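Local atomic coordinates of aftrax (Archaeoglobus fulgidus, PDB entry 3ZC0), a protein that binds duplex RNA and cleaves it as the archaeal C3PO nuclease, a magnesium-binding, translin/TRAX-like assembly of eight identical chains. Residues M30-H42 / A80-I94. The protein carries 1 engineered substitution. Residues are numbered along the deposited sequence; the frame is centred on the assembly and turned at random.
With MG (magnesium ion), chain U; nucleotides of chain N.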
loop_
_atom_site.group_PDB
_atom_site.type_symbol
_atom_site.label_atom_id
_atom_site.label_comp_id
_atom_site.label_asym_id
_atom_site.label_seq_id
_atom_site.Cartn_x
_atom_site.Cartn_y
_atom_site.Cartn_z
ATOM N N MET E 30 -0.473 -25.179 -16.785
ATOM C CA MET E 30 -1.150 -24.672 -17.974
ATOM C C MET E 30 -0.671 -23.267 -18.286
ATOM O O MET E 30 -0.319 -22.943 -19.435
ATOM C CB MET E 30 -2.668 -24.684 -17.768
ATOM C CG MET E 30 -3.502 -24.259 -18.988
ATOM S SD MET E 30 -5.288 -24.318 -18.664
ATOM C CE MET E 30 -5.686 -22.621 -18.335
ATOM N N ARG E 31 -0.637 -22.449 -17.239
ATOM C CA ARG E 31 -0.166 -21.071 -17.336
ATOM C C ARG E 31 1.294 -21.006 -17.871
ATOM O O ARG E 31 1.574 -20.327 -18.879
ATOM C CB ARG E 31 -0.350 -20.369 -15.972
ATOM C CG ARG E 31 -0.172 -18.850 -15.980
ATOM C CD ARG E 31 1.193 -18.489 -15.412
ATOM N NE ARG E 31 1.368 -19.100 -14.091
ATOM C CZ ARG E 31 2.540 -19.444 -13.560
ATOM N NH1 ARG E 31 3.665 -19.238 -14.241
ATOM N NH2 ARG E 31 2.581 -19.995 -12.344
ATOM N N ILE E 32 2.208 -21.741 -17.233
ATOM C CA ILE E 32 3.588 -21.817 -17.726
ATOM C C ILE E 32 3.706 -22.160 -19.226
ATOM O O ILE E 32 4.427 -21.487 -19.979
ATOM C CB ILE E 32 4.418 -22.822 -16.929
ATOM C CG1 ILE E 32 4.724 -22.264 -15.540
ATOM C CG2 ILE E 32 5.707 -23.135 -17.677
ATOM C CD1 ILE E 32 5.197 -23.322 -14.558
ATOM N N HIS E 33 2.997 -23.196 -19.664
ATOM C CA HIS E 33 3.001 -23.519 -21.088
ATOM C C HIS E 33 2.450 -22.392 -21.978
ATOM O O HIS E 33 3.010 -22.138 -23.051
ATOM C CB HIS E 33 2.296 -24.843 -21.376
ATOM C CG HIS E 33 3.041 -26.047 -20.873
ATOM N ND1 HIS E 33 4.379 -26.258 -21.130
ATOM C CD2 HIS E 33 2.633 -27.108 -20.132
ATOM C CE1 HIS E 33 4.764 -27.393 -20.570
ATOM N NE2 HIS E 33 3.722 -27.928 -19.957
ATOM N N SER E 34 1.381 -21.707 -21.557
ATOM C CA SER E 34 0.870 -20.603 -22.378
ATOM C C SER E 34 1.907 -19.487 -22.556
ATOM O O SER E 34 2.171 -19.007 -23.686
ATOM C CB SER E 34 -0.390 -20.013 -21.776
ATOM O OG SER E 34 -1.379 -21.002 -21.637
ATOM N N THR E 35 2.491 -19.077 -21.432
ATOM C CA THR E 35 3.502 -18.029 -21.461
ATOM C C THR E 35 4.641 -18.454 -22.377
ATOM O O THR E 35 5.064 -17.692 -23.260
ATOM C CB THR E 35 4.054 -17.716 -20.052
ATOM O OG1 THR E 35 3.052 -17.054 -19.281
ATOM C CG2 THR E 35 5.281 -16.812 -20.134
ATOM N N LYS E 36 5.110 -19.685 -22.173
ATOM C CA LYS E 36 6.212 -20.226 -22.953
ATOM C C LYS E 36 5.883 -20.085 -24.432
ATOM O O LYS E 36 6.714 -19.623 -25.218
ATOM C CB LYS E 36 6.466 -21.695 -22.604
ATOM C CG LYS E 36 7.910 -22.037 -22.210
ATOM C CD LYS E 36 8.067 -22.117 -20.693
ATOM C CE LYS E 36 9.040 -23.207 -20.258
ATOM N NZ LYS E 36 10.478 -22.878 -20.497
ATOM N N SER E 37 4.659 -20.453 -24.799
ATOM C CA SER E 37 4.269 -20.414 -26.198
ATOM C C SER E 37 4.419 -18.989 -26.752
ATOM O O SER E 37 4.991 -18.781 -27.843
ATOM C CB SER E 37 2.853 -20.963 -26.383
ATOM O OG SER E 37 1.899 -19.934 -26.280
ATOM N N ILE E 38 3.948 -18.003 -25.993
ATOM C CA ILE E 38 4.057 -16.621 -26.492
ATOM C C ILE E 38 5.523 -16.164 -26.646
ATOM O O ILE E 38 5.930 -15.588 -27.690
ATOM C CB ILE E 38 3.270 -15.617 -25.624
ATOM C CG1 ILE E 38 1.795 -16.005 -25.555
ATOM C CG2 ILE E 38 3.379 -14.230 -26.206
ATOM C CD1 ILE E 38 0.989 -15.108 -24.662
ATOM N N ALA E 39 6.308 -16.451 -25.608
ATOM C CA ALA E 39 7.736 -16.164 -25.618
ATOM C C ALA E 39 8.384 -16.750 -26.853
ATOM O O ALA E 39 9.177 -16.092 -27.523
ATOM C CB ALA E 39 8.404 -16.748 -24.380
ATOM N N LEU E 40 8.030 -18.000 -27.132
ATOM C CA LEU E 40 8.631 -18.763 -28.213
ATOM C C LEU E 40 8.356 -18.107 -29.549
ATOM O O LEU E 40 9.255 -17.991 -30.387
ATOM C CB LEU E 40 8.125 -20.207 -28.199
ATOM C CG LEU E 40 8.853 -21.058 -27.172
ATOM C CD1 LEU E 40 8.112 -22.356 -26.954
ATOM C CD2 LEU E 40 10.278 -21.310 -27.632
ATOM N N ILE E 41 7.115 -17.670 -29.747
ATOM C CA ILE E 41 6.798 -16.973 -30.984
ATOM C C ILE E 41 7.690 -15.755 -31.139
ATOM O O ILE E 41 8.258 -15.511 -32.201
ATOM C CB ILE E 41 5.368 -16.488 -31.009
ATOM C CG1 ILE E 41 4.408 -17.682 -31.006
ATOM C CG2 ILE E 41 5.177 -15.584 -32.215
ATOM C CD1 ILE E 41 2.945 -17.289 -31.046
ATOM N N HIS E 42 7.829 -14.989 -30.067
ATOM C CA HIS E 42 8.739 -13.845 -30.135
ATOM C C HIS E 42 10.209 -14.229 -30.427
ATOM O O HIS E 42 10.945 -13.480 -31.068
ATOM C CB HIS E 42 8.638 -12.991 -28.871
ATOM C CG HIS E 42 7.400 -12.152 -28.806
ATOM N ND1 HIS E 42 7.048 -11.264 -29.803
ATOM C CD2 HIS E 42 6.438 -12.059 -27.861
ATOM C CE1 HIS E 42 5.914 -10.671 -29.476
ATOM N NE2 HIS E 42 5.525 -11.129 -28.300
ATOM N N ALA E 80 -4.918 -18.240 -15.062
ATOM C CA ALA E 80 -4.468 -19.146 -16.112
ATOM C C ALA E 80 -5.396 -19.139 -17.342
ATOM O O ALA E 80 -4.923 -19.230 -18.485
ATOM C CB ALA E 80 -4.278 -20.575 -15.558
ATOM N N MET E 81 -6.710 -19.034 -17.134
ATOM C CA MET E 81 -7.595 -18.982 -18.306
ATOM C C MET E 81 -7.391 -17.696 -19.111
ATOM O O MET E 81 -7.391 -17.717 -20.342
ATOM C CB MET E 81 -9.060 -19.272 -17.955
ATOM C CG MET E 81 -9.278 -20.757 -17.720
ATOM S SD MET E 81 -10.933 -21.324 -17.321
ATOM C CE MET E 81 -11.630 -19.921 -16.477
ATOM N N GLN E 82 -7.145 -16.598 -18.406
ATOM C CA GLN E 82 -6.706 -15.367 -19.047
ATOM C C GLN E 82 -5.414 -15.533 -19.893
ATOM O O GLN E 82 -5.353 -15.053 -21.038
ATOM C CB GLN E 82 -6.528 -14.282 -17.995
ATOM C CG GLN E 82 -6.092 -12.955 -18.547
ATOM C CD GLN E 82 -5.861 -11.940 -17.452
ATOM O OE1 GLN E 82 -4.934 -11.125 -17.529
ATOM N NE2 GLN E 82 -6.704 -11.983 -16.419
ATOM N N GLU E 83 -4.390 -16.201 -19.345
ATOM C CA GLU E 83 -3.145 -16.437 -20.116
ATOM C C GLU E 83 -3.349 -17.349 -21.337
ATOM O O GLU E 83 -2.681 -17.201 -22.372
ATOM C CB GLU E 83 -2.030 -17.022 -19.240
ATOM C CG GLU E 83 -1.625 -16.161 -18.059
ATOM C CD GLU E 83 -0.449 -15.234 -18.358
ATOM O OE1 GLU E 83 -0.171 -14.941 -19.551
ATOM O OE2 GLU E 83 0.200 -14.799 -17.378
ATOM N N LEU E 84 -4.267 -18.301 -21.204
ATOM C CA LEU E 84 -4.570 -19.197 -22.304
ATOM C C LEU E 84 -5.263 -18.429 -23.418
ATOM O O LEU E 84 -4.888 -18.548 -24.595
ATOM C CB LEU E 84 -5.454 -20.332 -21.823
ATOM C CG LEU E 84 -5.693 -21.459 -22.812
ATOM C CD1 LEU E 84 -4.432 -21.749 -23.628
ATOM C CD2 LEU E 84 -6.101 -22.669 -22.006
ATOM N N VAL E 85 -6.265 -17.630 -23.055
ATOM C CA VAL E 85 -6.891 -16.760 -24.042
ATOM C C VAL E 85 -5.847 -15.853 -24.701
ATOM O O VAL E 85 -5.818 -15.754 -25.927
ATOM C CB VAL E 85 -8.052 -15.921 -23.473
ATOM C CG1 VAL E 85 -8.615 -15.019 -24.549
ATOM C CG2 VAL E 85 -9.149 -16.815 -22.927
ATOM N N GLU E 86 -4.978 -15.222 -23.905
ATOM C CA GLU E 86 -3.958 -14.327 -24.459
ATOM C C GLU E 86 -3.140 -15.037 -25.542
ATOM O O GLU E 86 -3.038 -14.554 -26.683
ATOM C CB GLU E 86 -3.035 -13.784 -23.351
ATOM C CG GLU E 86 -1.915 -12.799 -23.811
ATOM C CD GLU E 86 -0.910 -12.479 -22.706
ATOM O OE1 GLU E 86 -1.043 -13.034 -21.600
ATOM O OE2 GLU E 86 0.022 -11.675 -22.928
ATOM N N ALA E 87 -2.581 -16.193 -25.181
ATOM C CA ALA E 87 -1.764 -16.997 -26.103
ATOM C C ALA E 87 -2.499 -17.380 -27.386
ATOM O O ALA E 87 -1.922 -17.315 -28.486
ATOM C CB ALA E 87 -1.258 -18.258 -25.399
ATOM N N ILE E 88 -3.767 -17.777 -27.240
ATOM C CA ILE E 88 -4.563 -18.141 -28.406
ATOM C C ILE E 88 -4.846 -16.942 -29.307
ATOM O O ILE E 88 -4.560 -16.976 -30.500
ATOM C CB ILE E 88 -5.893 -18.783 -28.038
ATOM C CG1 ILE E 88 -5.677 -20.178 -27.444
ATOM C CG2 ILE E 88 -6.759 -18.869 -29.285
ATOM C CD1 ILE E 88 -6.806 -20.629 -26.548
ATOM N N ALA E 89 -5.413 -15.888 -28.735
ATOM C CA ALA E 89 -5.663 -14.659 -29.484
ATOM C C ALA E 89 -4.414 -14.196 -30.235
ATOM O O ALA E 89 -4.479 -13.891 -31.427
ATOM C CB ALA E 89 -6.166 -13.568 -28.564
ATOM N N PHE E 90 -3.279 -14.184 -29.540
ATOM C CA PHE E 90 -2.026 -13.782 -30.143
ATOM C C PHE E 90 -1.677 -14.655 -31.358
ATOM O O PHE E 90 -1.519 -14.128 -32.487
ATOM C CB PHE E 90 -0.912 -13.798 -29.101
ATOM C CG PHE E 90 0.441 -13.416 -29.647
ATOM C CD1 PHE E 90 0.617 -12.211 -30.297
ATOM C CD2 PHE E 90 1.532 -14.258 -29.498
ATOM C CE1 PHE E 90 1.855 -11.852 -30.803
ATOM C CE2 PHE E 90 2.771 -13.903 -29.988
ATOM C CZ PHE E 90 2.937 -12.698 -30.647
ATOM N N LYS E 91 -1.588 -15.976 -31.139
ATOM C CA LYS E 91 -1.273 -16.906 -32.240
ATOM C C LYS E 91 -2.191 -16.676 -33.425
ATOM O O LYS E 91 -1.729 -16.583 -34.557
ATOM C CB LYS E 91 -1.361 -18.375 -31.808
ATOM C CG LYS E 91 -0.410 -19.330 -32.552
ATOM C CD LYS E 91 -0.841 -19.629 -33.995
ATOM C CE LYS E 91 -0.062 -20.808 -34.636
ATOM N NZ LYS E 91 1.428 -20.621 -34.793
ATOM N N ASN E 92 -3.489 -16.578 -33.153
ATOM C CA ASN E 92 -4.470 -16.296 -34.193
ATOM C C ASN E 92 -4.130 -15.048 -34.997
ATOM O O ASN E 92 -4.109 -15.088 -36.235
ATOM C CB ASN E 92 -5.876 -16.179 -33.605
ATOM C CG ASN E 92 -6.452 -17.531 -33.218
ATOM O OD1 ASN E 92 -5.890 -18.579 -33.552
ATOM N ND2 ASN E 92 -7.576 -17.516 -32.520
ATOM N N ALA E 93 -3.844 -13.952 -34.299
ATOM C CA ALA E 93 -3.578 -12.692 -34.976
ATOM C C ALA E 93 -2.328 -12.761 -35.869
ATOM O O ALA E 93 -2.355 -12.356 -37.042
ATOM C CB ALA E 93 -3.468 -11.552 -33.965
ATOM N N ILE E 94 -1.225 -13.275 -35.340
ATOM C CA ILE E 94 -0.030 -13.303 -36.171
ATOM C C ILE E 94 -0.166 -14.337 -37.287
ATOM O O ILE E 94 0.641 -14.358 -38.216
ATOM C CB ILE E 94 1.246 -13.591 -35.364
ATOM C CG1 ILE E 94 1.242 -15.038 -34.899
ATOM C CG2 ILE E 94 1.368 -12.628 -34.199
ATOM C CD1 ILE E 94 2.561 -15.502 -34.475
HETATM MG MG MG U . 1.815 -11.047 -21.883
ATOM P P U N 10 5.203 -14.090 -15.529
ATOM O OP1 U N 10 5.458 -14.831 -16.794
ATOM O OP2 U N 10 6.367 -13.658 -14.713
ATOM O "O5'" U N 10 4.268 -12.835 -15.839
ATOM C "C5'" U N 10 3.024 -13.026 -16.498
ATOM C "C4'" U N 10 2.046 -11.904 -16.238
ATOM O "O4'" U N 10 1.785 -11.768 -14.819
ATOM C "C3'" U N 10 2.471 -10.508 -16.667
ATOM O "O3'" U N 10 2.334 -10.298 -18.068
ATOM C "C2'" U N 10 1.564 -9.617 -15.820
ATOM O "O2'" U N 10 0.276 -9.516 -16.402
ATOM C "C1'" U N 10 1.443 -10.430 -14.525
ATOM N N1 U N 10 2.320 -9.918 -13.448
ATOM C C2 U N 10 1.808 -8.908 -12.649
ATOM O O2 U N 10 0.690 -8.452 -12.809
ATOM N N3 U N 10 2.645 -8.452 -11.658
ATOM C C4 U N 10 3.924 -8.902 -11.397
ATOM O O4 U N 10 4.566 -8.403 -10.474
ATOM C C5 U N 10 4.381 -9.948 -12.264
ATOM C C6 U N 10 3.586 -10.410 -13.239
HETATM O O HOH W 1 1.171 -9.250 -22.653
#
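Met30 meets Leu84 at about a right angle; its CG stands anti to the backbone N (chi1 -176°), and a bend about the CG-SD bond brings CE to Ala80, 3.7 Å from the CB of that residue. One residue on, the aliphatic part of Arg31 runs alongside Glu83, CG to CG at 3.7 Å, both chains pointing the same way. Their charged ends do not pair, Arg31 NE and Glu83 OE2 being 5.5 Å apart. Ser34 sets its OG against CD1 of Leu84 while the hydroxyl donates to Met30 O from above the carbonyl plane. Thr35 OG1 passes near the Glu83 carboxylate, with CG2 close to OP1 of U10 of chain N, and Glu83 OE2 lies beside the sugar of that nucleotide. Ser37 donates OG to Ser34 O at 2.8 Å while that oxygen also accepts the N-H of Ile38, and OG itself lies against the CB of Ala87.

In this all-helical translin fold, segments 30-42 of helix 6-42 and 80-94 of helix 73-94 run nearly parallel, axes approaching to 8.7 Å and crossing at 25°; small residues such as Ser34 and Ala87 line the middle. Ile38 puts CD1 beside both Ala87 and the carboxylate stem of Glu86, whose extended chain carries OE2 to the magnesium at 2.2 Å. Glu121 of helix 108-132, a water and an RNA phosphate share that metal. Beyond it, CG2 of Ile38 and CD1 of Ile41 both touch Phe90, the latter at 3.6 Å from CE2, while CG2 of Ile41 meets CD1 of Ile94 tip to tip. His42 lies oblique to the Phe90 ring, planes 34° apart, and its NE2 is hydrogen-bonded to Glu121, tying this end of helix 6-42 to a metal ligand.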